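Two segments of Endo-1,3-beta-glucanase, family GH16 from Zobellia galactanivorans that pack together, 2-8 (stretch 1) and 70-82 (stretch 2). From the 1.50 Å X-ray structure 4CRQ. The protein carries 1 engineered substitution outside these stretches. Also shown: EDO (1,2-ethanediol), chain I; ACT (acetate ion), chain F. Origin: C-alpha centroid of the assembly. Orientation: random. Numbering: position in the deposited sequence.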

ATOM      1  N   ASP A   2      18.925  13.796 -11.741  1.00 49.36           N
ATOM      2  CA  ASP A   2      18.614  12.479 -12.381  1.00 46.66           C
ATOM      3  C   ASP A   2      18.314  11.365 -11.360  1.00 38.27           C
ATOM      4  O   ASP A   2      19.063  11.204 -10.386  1.00 39.43           O
ATOM      5  N   TYR A   3      17.240  10.595 -11.595  1.00 35.65           N
ATOM      6  CA  TYR A   3      16.858   9.465 -10.721  1.00 28.53           C
ATOM      7  C   TYR A   3      17.774   8.260 -10.942  1.00 29.58           C
ATOM      8  O   TYR A   3      17.976   7.850 -12.085  1.00 35.89           O
ATOM      9  N   ASN A   4      18.318   7.710  -9.853  1.00 28.59           N
ATOM     10  CA  ASN A   4      19.172   6.507  -9.880  1.00 28.51           C
ATOM     11  C   ASN A   4      18.577   5.439  -8.996  1.00 26.62           C
ATOM     12  O   ASN A   4      18.053   5.763  -7.919  1.00 24.18           O
ATOM     13  N   LEU A   5      18.655   4.177  -9.428  1.00 25.44           N
ATOM     14  CA  LEU A   5      18.055   3.082  -8.650  1.00 23.62           C
ATOM     15  C   LEU A   5      18.817   2.904  -7.332  1.00 21.88           C
ATOM     16  O   LEU A   5      20.043   2.697  -7.373  1.00 25.60           O
ATOM     17  N   VAL A   6      18.120   2.983  -6.195  1.00 22.58           N
ATOM     18  CA  VAL A   6      18.759   2.780  -4.869  1.00 23.08           C
ATOM     19  C   VAL A   6      18.322   1.464  -4.192  1.00 22.44           C
ATOM     20  O   VAL A   6      19.050   0.933  -3.346  1.00 25.76           O
ATOM     21  N   TRP A   7      17.151   0.932  -4.552  1.00 22.59           N
ATOM     22  CA  TRP A   7      16.677  -0.318  -3.973  1.00 20.97           C
ATOM     23  C   TRP A   7      15.659  -0.943  -4.881  1.00 20.54           C
ATOM     24  O   TRP A   7      14.894  -0.241  -5.580  1.00 20.44           O
ATOM     25  N   GLN A   8      15.604  -2.275  -4.862  1.00 19.73           N
ATOM     26  CA  GLN A   8      14.587  -3.009  -5.604  1.00 19.83           C
ATOM     27  C   GLN A   8      14.339  -4.365  -5.005  1.00 21.48           C
ATOM     28  O   GLN A   8      15.218  -4.918  -4.332  1.00 20.52           O
ATOM     29  N   LYS A  70       5.933  -5.588   5.063  1.00 19.00           N
ATOM     30  CA  LYS A  70       6.487  -4.240   5.230  1.00 18.47           C
ATOM     31  C   LYS A  70       7.998  -4.309   5.252  1.00 19.69           C
ATOM     32  O   LYS A  70       8.547  -5.365   5.584  1.00 21.85           O
ATOM     33  N   THR A  71       8.653  -3.191   4.913  1.00 19.37           N
ATOM     34  CA  THR A  71      10.110  -3.131   4.972  1.00 18.63           C
ATOM     35  C   THR A  71      10.576  -2.473   6.282  1.00 20.37           C
ATOM     36  O   THR A  71      11.768  -2.175   6.428  1.00 22.05           O
ATOM     37  N   GLN A  72       9.650  -2.231   7.221  1.00 21.09           N
ATOM     38  CA  GLN A  72       9.994  -1.597   8.509  1.00 21.79           C
ATOM     39  C   GLN A  72      11.211  -2.229   9.198  1.00 24.51           C
ATOM     40  O   GLN A  72      11.237  -3.458   9.369  1.00 25.43           O
ATOM     41  N   GLY A  73      12.200  -1.396   9.561  1.00 26.57           N
ATOM     42  CA  GLY A  73      13.431  -1.853  10.230  1.00 28.98           C
ATOM     43  C   GLY A  73      14.503  -2.433   9.309  1.00 24.73           C
ATOM     44  O   GLY A  73      15.611  -2.783   9.771  1.00 28.31           O
ATOM     45  N   ARG A  74      14.181  -2.551   8.016  1.00 25.20           N
ATOM     46  CA  ARG A  74      15.103  -3.114   7.015  1.00 27.04           C
ATOM     47  C   ARG A  74      15.405  -2.137   5.901  1.00 23.89           C
ATOM     48  O   ARG A  74      16.584  -2.029   5.491  1.00 26.89           O
ATOM     49  N   LYS A  75      14.383  -1.416   5.418  1.00 22.58           N
ATOM     50  CA  LYS A  75      14.618  -0.502   4.318  1.00 23.67           C
ATOM     51  C   LYS A  75      13.684   0.670   4.449  1.00 24.34           C
ATOM     52  O   LYS A  75      12.481   0.469   4.566  1.00 23.40           O
ATOM     53  N   SER A  76      14.225   1.887   4.453  1.00 20.88           N
ATOM     54  CA  SER A  76      13.358   3.073   4.542  1.00 21.48           C
ATOM     55  C   SER A  76      14.027   4.192   3.747  1.00 21.87           C
ATOM     56  O   SER A  76      15.271   4.174   3.514  1.00 22.81           O
ATOM     57  N   PHE A  77      13.190   5.139   3.328  1.00 22.22           N
ATOM     58  CA  PHE A  77      13.571   6.175   2.365  1.00 23.26           C
ATOM     59  C   PHE A  77      13.062   7.508   2.764  1.00 23.66           C
ATOM     60  O   PHE A  77      11.922   7.610   3.226  1.00 24.41           O
ATOM     61  N   LYS A  78      13.901   8.526   2.565  1.00 23.07           N
ATOM     62  CA  LYS A  78      13.473   9.923   2.697  1.00 24.21           C
ATOM     63  C   LYS A  78      13.561  10.508   1.293  1.00 21.16           C
ATOM     64  O   LYS A  78      14.645  10.756   0.792  1.00 25.96           O
ATOM     65  N   TYR A  79      12.395  10.715   0.664  1.00 22.74           N
ATOM     66  CA  TYR A  79      12.230  11.192  -0.735  1.00 22.96           C
ATOM     67  C   TYR A  79      12.520  10.066  -1.729  1.00 21.87           C
ATOM     68  O   TYR A  79      13.188   9.092  -1.392  1.00 24.77           O
ATOM     69  N   GLY A  80      11.993  10.219  -2.939  1.00 22.57           N
ATOM     70  CA  GLY A  80      12.289   9.335  -4.044  1.00 24.26           C
ATOM     71  C   GLY A  80      11.151   9.110  -4.988  1.00 24.27           C
ATOM     72  O   GLY A  80      10.051   9.646  -4.789  1.00 23.66           O
ATOM     73  N   LYS A  81      11.422   8.328  -6.031  1.00 23.43           N
ATOM     74  CA  LYS A  81      10.363   7.856  -6.927  1.00 19.99           C
ATOM     75  C   LYS A  81      10.157   6.420  -6.431  1.00 19.75           C
ATOM     76  O   LYS A  81      11.092   5.595  -6.537  1.00 21.49           O
ATOM     77  N   ILE A  82       8.976   6.113  -5.882  1.00 20.05           N
ATOM     78  CA  ILE A  82       8.712   4.805  -5.273  1.00 21.11           C
ATOM     79  C   ILE A  82       7.622   4.183  -6.128  1.00 19.17           C
ATOM     80  O   ILE A  82       6.504   4.770  -6.283  1.00 21.06           O
TER

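No hydrogen bond joins these two stretches directly; the contact is built from aromatic rings and the aliphatic parts of lysines, and it buries 356 Å² in all. Its first rule is a methylene laid flat on a ring. Tyr-3, chi1 m, points toward stretch 2 and receives Lys-81 over one face, with Lys-81 CB 3.8 Å from the centroid of the Tyr-3 ring. Trp-7, chi1 t, repeats the motif: Lys-75 CG sits 3.7 Å from the centroid of its five-membered ring, almost on the normal. Lys-75 reaches this position by two bends, with chi1 t and then chi2 and chi3 both p, so that its chain folds over the indole and CE comes 3.6 Å from Trp-7 CD1. Lys-81 is instead extended, t throughout; its CB lies over the ring, and the end of the chain leads away.

Apolar contacts add to these. Phe-77, chi1 m, points toward stretch 1 and meets Trp-7 CB at its ring edge, CZ to CB 3.7 Å; the two aromatic rings are oblique, their planes at 45°. Val-6, chi1 m, points its CA-to-CB bond sideways and adds CG2 at 4.2 Å from Phe-77 CE1. At the far end of the indole, Thr-71 CG2 lies 4.1 Å from Trp-7 CH2. Gly-80 passes close to Tyr-3, its C 4.1 Å from CE1, but its own backbone angles already call for glycine.

Several polar groups find partners around this packing. Thr-71, chi1 p, donates from OG1 to Lys-75 O at 2.7 Å, tying together the loop that presents both residues to Trp-7. One water bridges the stretches, donating to Val-6 O (2.7 Å from the water O) and accepting from Lys-75 NZ (3.1 Å from the same O). Lys-81 NZ donates to O1 of the ethanediol at 2.5 Å, while ethanediol C1 rests 3.8 Å from Tyr-3 CB.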

ATOM      1  CB  ASP A   2      19.798  12.052 -13.259  1.00 54.74           C
ATOM      2  CG  ASP A   2      19.523  10.796 -14.093  1.00 66.72           C
ATOM      3  OD1 ASP A   2      18.378  10.274 -14.142  1.00 69.45           O
ATOM      4  OD2 ASP A   2      20.491  10.323 -14.729  1.00 78.02           O
ATOM      5  CB  TYR A   3      15.381   9.039 -10.930  1.00 29.27           C
ATOM      6  CG  TYR A   3      14.333   9.836 -10.150  1.00 31.48           C
ATOM      7  CD1 TYR A   3      14.410   9.934  -8.753  1.00 28.42           C
ATOM      8  CD2 TYR A   3      13.244  10.482 -10.806  1.00 33.52           C
ATOM      9  CE1 TYR A   3      13.463  10.662  -8.014  1.00 30.62           C
ATOM     10  CE2 TYR A   3      12.280  11.211 -10.076  1.00 31.09           C
ATOM     11  CZ  TYR A   3      12.388  11.295  -8.674  1.00 30.69           C
ATOM     12  OH  TYR A   3      11.451  12.010  -7.913  1.00 32.74           O
ATOM     13  CB  ASN A   4      20.596   6.818  -9.415  1.00 34.30           C
ATOM     14  CG  ASN A   4      21.323   7.780 -10.340  1.00 40.05           C
ATOM     15  OD1 ASN A   4      21.807   8.820  -9.899  1.00 52.13           O
ATOM     16  ND2 ASN A   4      21.399   7.444 -11.630  1.00 40.14           N
ATOM     17  CB  LEU A   5      18.028   1.790  -9.457  1.00 25.33           C
ATOM     18  CG  LEU A   5      17.235   0.616  -8.882  1.00 24.03           C
ATOM     19  CD1 LEU A   5      15.723   0.903  -8.789  1.00 22.11           C
ATOM     20  CD2 LEU A   5      17.532  -0.604  -9.734  1.00 29.94           C
ATOM     21  CB  VAL A   6      18.602   4.017  -3.902  1.00 22.79           C
ATOM     22  CG1 VAL A   6      19.341   5.238  -4.453  1.00 24.80           C
ATOM     23  CG2 VAL A   6      17.143   4.378  -3.624  1.00 24.34           C
ATOM     24  CB  TRP A   7      16.054  -0.071  -2.578  1.00 23.30           C
ATOM     25  CG  TRP A   7      15.550  -1.336  -1.952  1.00 20.71           C
ATOM     26  CD1 TRP A   7      16.287  -2.369  -1.355  1.00 23.57           C
ATOM     27  CD2 TRP A   7      14.148  -1.770  -1.884  1.00 21.30           C
ATOM     28  NE1 TRP A   7      15.456  -3.382  -0.928  1.00 22.21           N
ATOM     29  CE2 TRP A   7      14.149  -3.081  -1.208  1.00 22.51           C
ATOM     30  CE3 TRP A   7      12.910  -1.214  -2.302  1.00 22.82           C
ATOM     31  CZ2 TRP A   7      12.947  -3.795  -0.961  1.00 21.87           C
ATOM     32  CZ3 TRP A   7      11.716  -1.945  -2.048  1.00 22.94           C
ATOM     33  CH2 TRP A   7      11.732  -3.192  -1.391  1.00 23.09           C
ATOM     34  CB  GLN A   8      15.003  -3.208  -7.079  1.00 22.13           C
ATOM     35  CG  GLN A   8      16.269  -4.082  -7.204  1.00 23.87           C
ATOM     36  CD  GLN A   8      17.021  -4.040  -8.510  1.00 28.40           C
ATOM     37  OE1 GLN A   8      18.247  -3.909  -8.481  1.00 31.44           O
ATOM     38  NE2 GLN A   8      16.333  -4.152  -9.641  1.00 28.72           N
ATOM     39  CB  LYS A  70       5.905  -3.595   6.525  1.00 20.25           C
ATOM     40  CG  LYS A  70       6.288  -4.360   7.791  1.00 22.41           C
ATOM     41  CD  LYS A  70       5.663  -3.809   9.069  1.00 22.62           C
ATOM     42  CE  LYS A  70       6.068  -4.655  10.267  1.00 24.01           C
ATOM     43  NZ  LYS A  70       5.548  -4.086  11.545  1.00 27.70           N
ATOM     44  CB  THR A  71      10.714  -2.380   3.758  1.00 19.28           C
ATOM     45  OG1 THR A  71      10.347  -0.997   3.796  1.00 20.13           O
ATOM     46  CG2 THR A  71      10.250  -2.992   2.451  1.00 19.45           C
ATOM     47  CB  GLN A  72       8.773  -1.572   9.433  1.00 23.63           C
ATOM     48  CG  GLN A  72       9.014  -0.876  10.769  1.00 24.83           C
ATOM     49  CD  GLN A  72       7.761  -0.853  11.612  1.00 28.13           C
ATOM     50  OE1 GLN A  72       6.892  -1.721  11.466  1.00 31.83           O
ATOM     51  NE2 GLN A  72       7.649   0.140  12.495  1.00 29.98           N
ATOM     52  CB  ARG A  74      14.588  -4.458   6.465  1.00 26.80           C
ATOM     53  CG  ARG A  74      14.347  -5.434   7.602  1.00 30.81           C
ATOM     54  CD  ARG A  74      14.127  -6.848   7.188  1.00 34.73           C
ATOM     55  NE  ARG A  74      13.927  -7.711   8.357  1.00 34.24           N
ATOM     56  CZ  ARG A  74      13.729  -9.023   8.268  1.00 36.70           C
ATOM     57  NH1 ARG A  74      13.707  -9.617   7.061  1.00 36.78           N
ATOM     58  NH2 ARG A  74      13.556  -9.746   9.366  1.00 39.83           N
ATOM     59  CB  LYS A  75      14.440  -1.271   2.997  1.00 27.08           C
ATOM     60  CG  LYS A  75      15.078  -0.686   1.773  1.00 31.96           C
ATOM     61  CD  LYS A  75      16.581  -0.467   1.790  1.00 36.69           C
ATOM     62  CE  LYS A  75      17.477  -1.684   1.954  1.00 43.37           C
ATOM     63  NZ  LYS A  75      18.870  -1.238   1.602  1.00 31.09           N
ATOM     64  CB  SER A  76      13.041   3.482   5.995  1.00 25.58           C
ATOM     65  OG  SER A  76      14.240   3.735   6.697  1.00 26.83           O
ATOM     66  CB  PHE A  77      12.998   5.815   0.948  1.00 22.51           C
ATOM     67  CG  PHE A  77      13.335   4.413   0.531  1.00 19.67           C
ATOM     68  CD1 PHE A  77      14.619   4.100  -0.021  1.00 21.60           C
ATOM     69  CD2 PHE A  77      12.410   3.362   0.755  1.00 23.17           C
ATOM     70  CE1 PHE A  77      14.925   2.787  -0.378  1.00 23.42           C
ATOM     71  CE2 PHE A  77      12.732   2.047   0.405  1.00 24.48           C
ATOM     72  CZ  PHE A  77      13.988   1.760  -0.152  1.00 24.55           C
ATOM     73  CB  LYS A  78      14.313  10.697   3.708  1.00 25.74           C
ATOM     74  CG  LYS A  78      13.909  12.156   3.857  1.00 25.36           C
ATOM     75  CD  LYS A  78      14.802  12.811   4.901  1.00 34.08           C
ATOM     76  CE  LYS A  78      14.735  14.313   4.812  1.00 42.95           C
ATOM     77  NZ  LYS A  78      15.302  14.940   6.033  1.00 48.39           N
ATOM     78  CB  TYR A  79      13.064  12.447  -1.090  1.00 23.64           C
ATOM     79  CG  TYR A  79      13.026  13.523  -0.033  1.00 25.51           C
ATOM     80  CD1 TYR A  79      11.795  13.950   0.531  1.00 28.10           C
ATOM     81  CD2 TYR A  79      14.213  14.133   0.395  1.00 30.37           C
ATOM     82  CE1 TYR A  79      11.763  14.934   1.507  1.00 31.98           C
ATOM     83  CE2 TYR A  79      14.190  15.123   1.363  1.00 35.63           C
ATOM     84  CZ  TYR A  79      12.970  15.516   1.907  1.00 34.82           C
ATOM     85  OH  TYR A  79      13.010  16.479   2.848  1.00 41.66           O
ATOM     86  CB  LYS A  81      10.778   7.908  -8.380  1.00 23.95           C
ATOM     87  CG  LYS A  81       9.766   7.316  -9.319  1.00 25.28           C
ATOM     88  CD  LYS A  81      10.261   7.497 -10.745  1.00 29.61           C
ATOM     89  CE  LYS A  81       9.416   6.673 -11.692  1.00 34.62           C
ATOM     90  NZ  LYS A  81       9.878   6.774 -13.101  1.00 37.74           N
ATOM     91  CB  ILE A  82       8.288   4.922  -3.789  1.00 21.53           C
ATOM     92  CG1 ILE A  82       9.402   5.597  -2.946  1.00 24.27           C
ATOM     93  CG2 ILE A  82       7.928   3.551  -3.185  1.00 22.46           C
ATOM     94  CD1 ILE A  82       9.129   7.039  -2.609  1.00 26.39           C
TER
HETATM   95  C1  EDO I1260      13.570   6.418 -13.031  0.70 35.32           C
HETATM   96  O1  EDO I1260      12.258   6.077 -13.454  0.70 32.24           O
HETATM   97  C2  EDO I1260      14.570   6.119 -14.137  0.70 30.31           C
HETATM   98  O2  EDO I1260      14.230   6.943 -15.244  0.70 28.77           O
HETATM   99  C   ACT F1257       2.675  -1.600  11.173  1.00 51.65           C
HETATM  100  O   ACT F1257       2.121  -2.354  10.346  1.00 37.98           O
HETATM  101  OXT ACT F1257       3.512  -1.949  12.053  1.00 44.60           O
HETATM  102  CH3 ACT F1257       2.291  -0.176  11.093  1.00 45.83           C
HETATM  103  O   HOH W   1      19.363   0.736  -0.683  1.00 30.11           O